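Local coordinates for polyketide synthase associated protein 5 (Mycobacterium tuberculosis, PDB 1Q9J) that probably catalyses the diesterification of phthiocerol, phthiodiolone and phenolphthiocerol with mycocerosic acids taken directly from mycocerosic acid synthase, at residues 128-133 with 276-281; 265-270 with 283-288; 327-332 with 341-346. One frame throughout, in Å; residues are numbered along the deposited sequence.

Interaction 1. Residues 128-133 with 276-281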
loop_
_atom_site.group_PDB
_atom_site.type_symbol
_atom_site.label_atom_id
_atom_site.label_comp_id
_atom_site.label_asym_id
_atom_site.label_seq_id
_atom_site.Cartn_x
_atom_site.Cartn_y
_atom_site.Cartn_z
ATOM N N ASP A 128 -4.381 3.398 -4.498
ATOM C CA ASP A 128 -3.996 2.384 -3.562
ATOM C C ASP A 128 -2.554 2.064 -3.941
ATOM O O ASP A 128 -1.964 2.725 -4.806
ATOM C CB ASP A 128 -4.902 1.148 -3.664
ATOM C CG ASP A 128 -5.111 0.656 -5.106
ATOM O OD1 ASP A 128 -4.113 0.478 -5.863
ATOM O OD2 ASP A 128 -6.290 0.418 -5.474
ATOM N N GLY A 129 -1.987 1.045 -3.315
ATOM C CA GLY A 129 -0.611 0.701 -3.601
ATOM C C GLY A 129 -0.285 0.530 -5.061
ATOM O O GLY A 129 0.731 1.031 -5.533
ATOM N N HIS A 130 -1.141 -0.191 -5.777
ATOM C CA HIS A 130 -0.922 -0.462 -7.201
ATOM C C HIS A 130 -0.991 0.825 -8.049
ATOM O O HIS A 130 -0.070 1.124 -8.821
ATOM C CB HIS A 130 -1.948 -1.513 -7.673
ATOM C CG HIS A 130 -1.743 -1.986 -9.080
ATOM N ND1 HIS A 130 -0.493 -2.154 -9.635
ATOM C CD2 HIS A 130 -2.631 -2.331 -10.042
ATOM C CE1 HIS A 130 -0.619 -2.580 -10.881
ATOM N NE2 HIS A 130 -1.906 -2.696 -11.151
ATOM N N HIS A 131 -2.079 1.579 -7.895
ATOM C CA HIS A 131 -2.271 2.825 -8.622
ATOM C C HIS A 131 -1.070 3.759 -8.378
ATOM O O HIS A 131 -0.491 4.305 -9.325
ATOM C CB HIS A 131 -3.569 3.471 -8.146
ATOM C CG HIS A 131 -3.970 4.689 -8.923
ATOM N ND1 HIS A 131 -3.058 5.549 -9.485
ATOM C CD2 HIS A 131 -5.191 5.228 -9.159
ATOM C CE1 HIS A 131 -3.698 6.572 -10.036
ATOM N NE2 HIS A 131 -4.991 6.400 -9.851
ATOM N N GLY A 132 -0.674 3.902 -7.115
ATOM C CA GLY A 132 0.451 4.760 -6.784
ATOM C C GLY A 132 1.758 4.303 -7.392
ATOM O O GLY A 132 2.495 5.093 -7.971
ATOM N N ALA A 133 2.055 3.020 -7.247
ATOM C CA ALA A 133 3.282 2.456 -7.797
ATOM C C ALA A 133 3.361 2.787 -9.291
ATOM O O ALA A 133 4.429 3.142 -9.807
ATOM C CB ALA A 133 3.289 0.947 -7.590
ATOM N N VAL A 276 -9.865 -3.735 -14.983
ATOM C CA VAL A 276 -9.756 -2.322 -14.712
ATOM C C VAL A 276 -8.280 -2.036 -14.718
ATOM O O VAL A 276 -7.486 -2.895 -14.308
ATOM C CB VAL A 276 -10.349 -1.996 -13.350
ATOM C CG1 VAL A 276 -10.188 -0.526 -13.064
ATOM C CG2 VAL A 276 -11.826 -2.403 -13.330
ATOM N N ALA A 277 -7.877 -0.883 -15.234
ATOM C CA ALA A 277 -6.448 -0.585 -15.247
ATOM C C ALA A 277 -6.037 0.104 -13.958
ATOM O O ALA A 277 -6.851 0.738 -13.292
ATOM C CB ALA A 277 -6.118 0.273 -16.433
ATOM N N PRO A 278 -4.767 -0.013 -13.583
ATOM C CA PRO A 278 -4.306 0.613 -12.351
ATOM C C PRO A 278 -4.706 2.063 -12.058
ATOM O O PRO A 278 -5.074 2.373 -10.927
ATOM C CB PRO A 278 -2.793 0.386 -12.402
ATOM C CG PRO A 278 -2.522 0.246 -13.863
ATOM C CD PRO A 278 -3.645 -0.593 -14.325
ATOM N N THR A 279 -4.659 2.958 -13.041
ATOM C CA THR A 279 -5.039 4.352 -12.763
ATOM C C THR A 279 -6.486 4.590 -13.134
ATOM O O THR A 279 -6.994 5.701 -13.011
ATOM C CB THR A 279 -4.228 5.365 -13.565
ATOM O OG1 THR A 279 -4.759 5.433 -14.891
ATOM C CG2 THR A 279 -2.776 4.967 -13.624
ATOM N N GLU A 280 -7.148 3.545 -13.610
ATOM C CA GLU A 280 -8.542 3.680 -13.992
ATOM C C GLU A 280 -9.412 3.865 -12.745
ATOM O O GLU A 280 -10.434 4.568 -12.769
ATOM C CB GLU A 280 -8.965 2.471 -14.819
ATOM C CG GLU A 280 -10.449 2.344 -15.034
ATOM C CD GLU A 280 -10.822 1.126 -15.865
ATOM O OE1 GLU A 280 -9.980 0.200 -16.006
ATOM O OE2 GLU A 280 -11.974 1.092 -16.365
ATOM N N ALA A 281 -8.997 3.235 -11.652
ATOM C CA ALA A 281 -9.705 3.377 -10.384
ATOM C C ALA A 281 -8.772 3.933 -9.294
ATOM O O ALA A 281 -7.542 3.780 -9.356
ATOM C CB ALA A 281 -10.277 2.031 -9.937
#
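His131 and Pro278 bring the first turn of helix 129-148 against the loop that joins strands 260-267 and 285-292. The helix starts directly after Asp128, within the HHxxxDG motif of this acyltransferase superfamily, where Asp128 is inferred by similarity to organise the active site. Asp128 is the N-cap: its OD1 accepts from His131 N at 3.1 Å, in a nearly straight bond (173° at the hydrogen) that reaches the carboxylate on its anti side, 30° out of plane. OD2 turns to other donors, forming a salt bridge with Arg269 and a hydrogen bond with Leu284 N.

His131 has the most surface buried here. Its CG is anti to the backbone N, and the ring beyond it meets the loop: Thr279 CA sits squarely over the centre of the His131 imidazole, 3.6 Å from the centroid and 13° off the normal, a CH-pi contact. Thr279 CB adds to it, 3.8 Å from His131 CE1, the two side chains meeting at about a right angle. The base of the imidazole also packs on the Pro278 carbonyl, with His131 CG 3.3 Å from Pro278 O; that oxygen is itself hydrogen-bonded to Arg269.

Pro278, whose CB points toward the helix, supplies the second CH-pi contact, over one face of the His130 ring. His130 and Pro278 approach obliquely, with Pro278 CB 3.3 Å above the plane of the His130 imidazole but displaced toward the rim. The displacement is toward the NE2-CD2 side: Pro278 CB lies 3.4 Å from His130 NE2.

Interaction 2. Residues 265-270 with 283-288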
loop_
_atom_site.group_PDB
_atom_site.type_symbol
_atom_site.label_atom_id
_atom_site.label_comp_id
_atom_site.label_asym_id
_atom_site.label_seq_id
_atom_site.Cartn_x
_atom_site.Cartn_y
_atom_site.Cartn_z
ATOM N N PRO A 265 -5.074 -7.512 1.320
ATOM C CA PRO A 265 -5.620 -6.933 0.092
ATOM C C PRO A 265 -5.731 -7.875 -1.108
ATOM O O PRO A 265 -4.954 -8.817 -1.233
ATOM C CB PRO A 265 -4.660 -5.783 -0.174
ATOM C CG PRO A 265 -3.337 -6.372 0.246
ATOM C CD PRO A 265 -3.682 -7.067 1.545
ATOM N N VAL A 266 -6.717 -7.624 -1.970
ATOM C CA VAL A 266 -6.906 -8.390 -3.208
ATOM C C VAL A 266 -7.295 -7.403 -4.300
ATOM O O VAL A 266 -8.407 -6.859 -4.296
ATOM C CB VAL A 266 -8.021 -9.476 -3.120
ATOM C CG1 VAL A 266 -8.199 -10.128 -4.496
ATOM C CG2 VAL A 266 -7.654 -10.546 -2.103
ATOM N N ASP A 267 -6.371 -7.177 -5.229
ATOM C CA ASP A 267 -6.609 -6.242 -6.323
ATOM C C ASP A 267 -7.692 -6.775 -7.267
ATOM O O ASP A 267 -7.461 -7.678 -8.066
ATOM C CB ASP A 267 -5.309 -5.993 -7.113
ATOM C CG ASP A 267 -5.319 -4.662 -7.857
ATOM O OD1 ASP A 267 -6.414 -4.067 -8.019
ATOM O OD2 ASP A 267 -4.236 -4.210 -8.291
ATOM N N LEU A 268 -8.876 -6.200 -7.159
ATOM C CA LEU A 268 -9.978 -6.601 -7.996
ATOM C C LEU A 268 -9.741 -6.272 -9.477
ATOM O O LEU A 268 -10.556 -6.600 -10.336
ATOM C CB LEU A 268 -11.274 -5.939 -7.496
ATOM C CG LEU A 268 -11.676 -6.398 -6.088
ATOM C CD1 LEU A 268 -13.030 -5.846 -5.685
ATOM C CD2 LEU A 268 -11.709 -7.916 -6.060
ATOM N N ARG A 269 -8.626 -5.625 -9.787
ATOM C CA ARG A 269 -8.343 -5.263 -11.171
ATOM C C ARG A 269 -8.173 -6.486 -12.073
ATOM O O ARG A 269 -8.571 -6.446 -13.235
ATOM C CB ARG A 269 -7.088 -4.394 -11.246
ATOM C CG ARG A 269 -7.273 -2.976 -10.735
ATOM C CD ARG A 269 -5.930 -2.212 -10.731
ATOM N NE ARG A 269 -6.071 -0.805 -10.339
ATOM C CZ ARG A 269 -6.275 -0.368 -9.094
ATOM N NH1 ARG A 269 -6.361 -1.214 -8.077
ATOM N NH2 ARG A 269 -6.408 0.934 -8.862
ATOM N N PHE A 270 -7.598 -7.567 -11.551
ATOM C CA PHE A 270 -7.413 -8.779 -12.343
ATOM C C PHE A 270 -8.482 -9.820 -12.041
ATOM O O PHE A 270 -8.492 -10.900 -12.627
ATOM C CB PHE A 270 -6.051 -9.389 -12.071
ATOM C CG PHE A 270 -5.008 -8.386 -11.705
ATOM C CD1 PHE A 270 -4.928 -7.897 -10.402
ATOM C CD2 PHE A 270 -4.093 -7.927 -12.657
ATOM C CE1 PHE A 270 -3.949 -6.967 -10.054
ATOM C CE2 PHE A 270 -3.108 -6.996 -12.318
ATOM C CZ PHE A 270 -3.030 -6.513 -11.017
ATOM N N ASN A 283 -9.056 3.351 -5.659
ATOM C CA ASN A 283 -8.723 2.261 -4.778
ATOM C C ASN A 283 -9.600 1.061 -5.159
ATOM O O ASN A 283 -10.826 1.128 -5.096
ATOM C CB ASN A 283 -8.960 2.729 -3.332
ATOM C CG ASN A 283 -7.914 3.748 -2.862
ATOM O OD1 ASN A 283 -6.741 3.396 -2.664
ATOM N ND2 ASN A 283 -8.333 5.015 -2.690
ATOM N N LEU A 284 -8.967 -0.016 -5.600
ATOM C CA LEU A 284 -9.712 -1.196 -5.973
ATOM C C LEU A 284 -9.102 -2.437 -5.313
ATOM O O LEU A 284 -8.826 -3.442 -5.965
ATOM C CB LEU A 284 -9.725 -1.366 -7.496
ATOM C CG LEU A 284 -10.861 -2.246 -8.059
ATOM C CD1 LEU A 284 -12.191 -1.508 -7.971
ATOM C CD2 LEU A 284 -10.567 -2.610 -9.495
ATOM N N LEU A 285 -8.869 -2.356 -4.011
ATOM C CA LEU A 285 -8.322 -3.488 -3.306
ATOM C C LEU A 285 -9.387 -4.087 -2.410
ATOM O O LEU A 285 -9.826 -3.469 -1.440
ATOM C CB LEU A 285 -7.095 -3.082 -2.493
ATOM C CG LEU A 285 -5.941 -2.529 -3.323
ATOM C CD1 LEU A 285 -4.800 -2.166 -2.392
ATOM C CD2 LEU A 285 -5.471 -3.531 -4.369
ATOM N N GLY A 286 -9.832 -5.288 -2.766
ATOM C CA GLY A 286 -10.833 -5.954 -1.963
ATOM C C GLY A 286 -10.152 -6.522 -0.738
ATOM O O GLY A 286 -8.929 -6.648 -0.698
ATOM N N ALA A 287 -10.937 -6.857 0.273
ATOM C CA ALA A 287 -10.378 -7.414 1.493
ATOM C C ALA A 287 -10.764 -8.878 1.623
ATOM O O ALA A 287 -11.942 -9.249 1.540
ATOM C CB ALA A 287 -10.882 -6.637 2.707
ATOM N N ALA A 288 -9.756 -9.706 1.833
ATOM C CA ALA A 288 -9.963 -11.129 1.996
ATOM C C ALA A 288 -9.820 -11.453 3.481
ATOM O O ALA A 288 -8.771 -11.198 4.075
ATOM C CB ALA A 288 -8.925 -11.893 1.179
#
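Asp267 OD1, lying beside Leu284, is gripped by two donors of Arg269. The guanidinium NH1 reaches it at 2.9 Å in a salt bridge on the syn side, with the oxygen in the guanidinium plane, while Arg269 N comes to it at 3.2 Å from above the opposite face of the carboxylate. The latter bond makes Asp267 the head of an Asx turn, set inside a type I turn from Asp267 to Phe270. NH1 also forms a salt bridge with Asp128, and NH2 donates to Pro278 O, so both terminal nitrogens of the guanidinium are held. Asp128 is inferred by similarity to organise the active site, consistent with a second-shell role for Arg269 in positioning it.

Over one face of that guanidinium lies Leu284 CB, 3.4 Å from Arg269 NH1, and Leu284 CD2 meets the arginine's aliphatic CG at 3.5 Å. Strand 260-267 and the edge strand 285-292 are antiparallel neighbours in the six-stranded mixed sheet. Val266 and Gly286 form a hydrogen-bonded pair, joined by Val266 N to Gly286 O at 2.7 Å and by the reciprocal bond from Gly286 N; Pro265-Ala287 and Asp267-Leu285 flank it as non-hydrogen-bonded pairs. A further backbone bond runs from Leu268 N to Leu284 O at 3.0 Å.

On the side of the sheet bearing Asp267, Leu285 CD2 packs 3.5 Å from Asp267 CA. On the other side, Val266 CG2 meets Ala288 CB at 3.8 Å.

Interaction 3. Residues 327-332 with 341-346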
loop_
_atom_site.group_PDB
_atom_site.type_symbol
_atom_site.label_atom_id
_atom_site.label_comp_id
_atom_site.label_asym_id
_atom_site.label_seq_id
_atom_site.Cartn_x
_atom_site.Cartn_y
_atom_site.Cartn_z
ATOM N N PHE A 327 -9.789 -2.870 1.388
ATOM C CA PHE A 327 -8.658 -2.913 2.297
ATOM C C PHE A 327 -8.454 -1.605 3.055
ATOM O O PHE A 327 -7.637 -1.538 3.969
ATOM C CB PHE A 327 -7.388 -3.307 1.540
ATOM C CG PHE A 327 -6.263 -3.776 2.436
ATOM C CD1 PHE A 327 -6.495 -4.697 3.463
ATOM C CD2 PHE A 327 -4.963 -3.334 2.222
ATOM C CE1 PHE A 327 -5.441 -5.171 4.261
ATOM C CE2 PHE A 327 -3.908 -3.806 3.017
ATOM C CZ PHE A 327 -4.150 -4.729 4.037
ATOM N N GLY A 328 -9.190 -0.562 2.693
ATOM C CA GLY A 328 -9.037 0.677 3.425
ATOM C C GLY A 328 -9.387 0.464 4.896
ATOM O O GLY A 328 -8.868 1.153 5.778
ATOM N N THR A 329 -10.269 -0.498 5.161
ATOM C CA THR A 329 -10.705 -0.799 6.526
ATOM C C THR A 329 -9.533 -1.018 7.487
ATOM O O THR A 329 -9.683 -0.925 8.707
ATOM C CB THR A 329 -11.610 -2.063 6.568
ATOM O OG1 THR A 329 -10.853 -3.225 6.195
ATOM C CG2 THR A 329 -12.786 -1.910 5.618
ATOM N N ALA A 330 -8.366 -1.312 6.925
ATOM C CA ALA A 330 -7.167 -1.538 7.716
ATOM C C ALA A 330 -6.890 -0.369 8.650
ATOM O O ALA A 330 -6.449 -0.572 9.773
ATOM C CB ALA A 330 -5.975 -1.757 6.797
ATOM N N PHE A 331 -7.147 0.847 8.176
ATOM C CA PHE A 331 -6.917 2.049 8.963
ATOM C C PHE A 331 -7.971 2.265 10.031
ATOM O O PHE A 331 -8.023 3.315 10.660
ATOM C CB PHE A 331 -6.857 3.276 8.055
ATOM C CG PHE A 331 -5.645 3.317 7.188
ATOM C CD1 PHE A 331 -5.638 2.694 5.947
ATOM C CD2 PHE A 331 -4.493 3.948 7.626
ATOM C CE1 PHE A 331 -4.493 2.698 5.151
ATOM C CE2 PHE A 331 -3.342 3.961 6.842
ATOM C CZ PHE A 331 -3.345 3.334 5.602
ATOM N N GLU A 332 -8.823 1.274 10.233
ATOM C CA GLU A 332 -9.843 1.388 11.254
ATOM C C GLU A 332 -9.566 0.361 12.342
ATOM O O GLU A 332 -10.456 -0.004 13.104
ATOM C CB GLU A 332 -11.214 1.159 10.636
ATOM C CG GLU A 332 -11.534 2.159 9.560
ATOM C CD GLU A 332 -12.859 1.883 8.900
ATOM O OE1 GLU A 332 -13.001 0.812 8.280
ATOM O OE2 GLU A 332 -13.765 2.733 9.003
ATOM N N LEU A 341 -7.049 -7.789 15.049
ATOM C CA LEU A 341 -6.926 -8.177 13.653
ATOM C C LEU A 341 -5.491 -8.012 13.207
ATOM O O LEU A 341 -4.787 -7.108 13.657
ATOM C CB LEU A 341 -7.817 -7.316 12.759
ATOM C CG LEU A 341 -9.236 -7.780 12.469
ATOM C CD1 LEU A 341 -10.036 -7.808 13.757
ATOM C CD2 LEU A 341 -9.878 -6.834 11.465
ATOM N N VAL A 342 -5.062 -8.899 12.320
ATOM C CA VAL A 342 -3.714 -8.850 11.785
ATOM C C VAL A 342 -3.830 -8.477 10.314
ATOM O O VAL A 342 -4.397 -9.230 9.521
ATOM C CB VAL A 342 -3.016 -10.208 11.903
ATOM C CG1 VAL A 342 -1.577 -10.104 11.425
ATOM C CG2 VAL A 342 -3.072 -10.682 13.330
ATOM N N PHE A 343 -3.316 -7.301 9.961
ATOM C CA PHE A 343 -3.356 -6.833 8.584
ATOM C C PHE A 343 -1.998 -6.972 7.945
ATOM O O PHE A 343 -0.985 -6.581 8.524
ATOM C CB PHE A 343 -3.760 -5.362 8.491
ATOM C CG PHE A 343 -5.188 -5.103 8.826
ATOM C CD1 PHE A 343 -5.568 -4.835 10.133
ATOM C CD2 PHE A 343 -6.163 -5.144 7.835
ATOM C CE1 PHE A 343 -6.916 -4.607 10.462
ATOM C CE2 PHE A 343 -7.520 -4.920 8.138
ATOM C CZ PHE A 343 -7.896 -4.651 9.456
ATOM N N CYS A 344 -1.968 -7.539 6.751
ATOM C CA CYS A 344 -0.704 -7.668 6.057
ATOM C C CYS A 344 -0.889 -7.444 4.562
ATOM O O CYS A 344 -1.756 -8.062 3.941
ATOM C CB CYS A 344 -0.082 -9.037 6.328
ATOM S SG CYS A 344 1.451 -9.276 5.418
ATOM N N THR A 345 -0.083 -6.538 4.002
ATOM C CA THR A 345 -0.127 -6.210 2.576
ATOM C C THR A 345 1.047 -6.792 1.838
ATOM O O THR A 345 2.198 -6.554 2.191
ATOM C CB THR A 345 -0.054 -4.713 2.288
ATOM O OG1 THR A 345 -1.063 -4.029 3.028
ATOM C CG2 THR A 345 -0.265 -4.465 0.790
ATOM N N ASP A 346 0.736 -7.532 0.788
ATOM C CA ASP A 346 1.744 -8.152 -0.041
ATOM C C ASP A 346 2.059 -7.165 -1.168
ATOM O O ASP A 346 1.772 -7.432 -2.335
ATOM C CB ASP A 346 1.178 -9.470 -0.581
ATOM C CG ASP A 346 0.706 -10.410 0.543
ATOM O OD1 ASP A 346 1.414 -11.404 0.821
ATOM O OD2 ASP A 346 -0.363 -10.151 1.152
#
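Phe343 and Ala330 form the centre of this contact, in which a 3-10 segment (327-331) packs over strand 342-345, an inner strand of the six-stranded mixed sheet. Ala330 CA lies over one face of the Phe343 ring, 3.7 Å from the centroid and 22° off the normal, a CH-pi contact displaced toward the rim. The methyl follows it: Ala330 CB is 3.5 Å from Phe343 CD2. Phe343 starts out from the strand toward the 3-10 segment.

The edge of the same ring is met by Phe327, whose CE1 lies near the Phe343 plane, 3.6 Å from Phe343 CD2. The two phenyl side chains run past each other in opposite directions, and Ala330 CB also stands above the rim of the Phe327 ring, more distantly. For Phe327, chi1 of -163° sets CG anti to the backbone N, and the ring beyond it comes to the strand. Its side chain lies about 7 Å from that of His124, the proton acceptor inferred by similarity.

The next shell is made of the bonds of the 3-10 segment and of the neighbouring strands. The 3-10 character is evidenced by bonds of three-residue spacing, Phe331 N to Gly328 O at 3.0 Å and Glu332 N to Thr329 O at 2.8 Å. Upstream, Thr329 OG1 is bonded to His326 O. On the sheet side, Leu378 of the neighbouring strand touches Phe327 and Phe343, and Pro265 of the strand on the other flank touches Phe327 too. Phe331, turned away from the strand, meets Phe368 edge to face, and within its own segment Gly328 O lies at the edge of the Phe331 ring, in its plane.

Along the chain, the first segment met, 128-133, waits 142 residues for its partner 276-281. Before that partner arrives, 265-270 opens interaction 2, which closes at 283-288, so interactions 1 and 2 cross. The excursion between strands 260-267 and 285-292 thus has its base zipped by interaction 2 and its second half docked on helix 129-148 by interaction 1. The two contacts touch, with Asp128 N packed 3.0 Å from Asn283 OD1. Interaction 3 follows in series, closing a short loop onto strand 342-345, which neighbours strand 260-267. It joins interaction 2 through Leu285 O and Phe327 N (2.9 Å) but does not touch interaction 1.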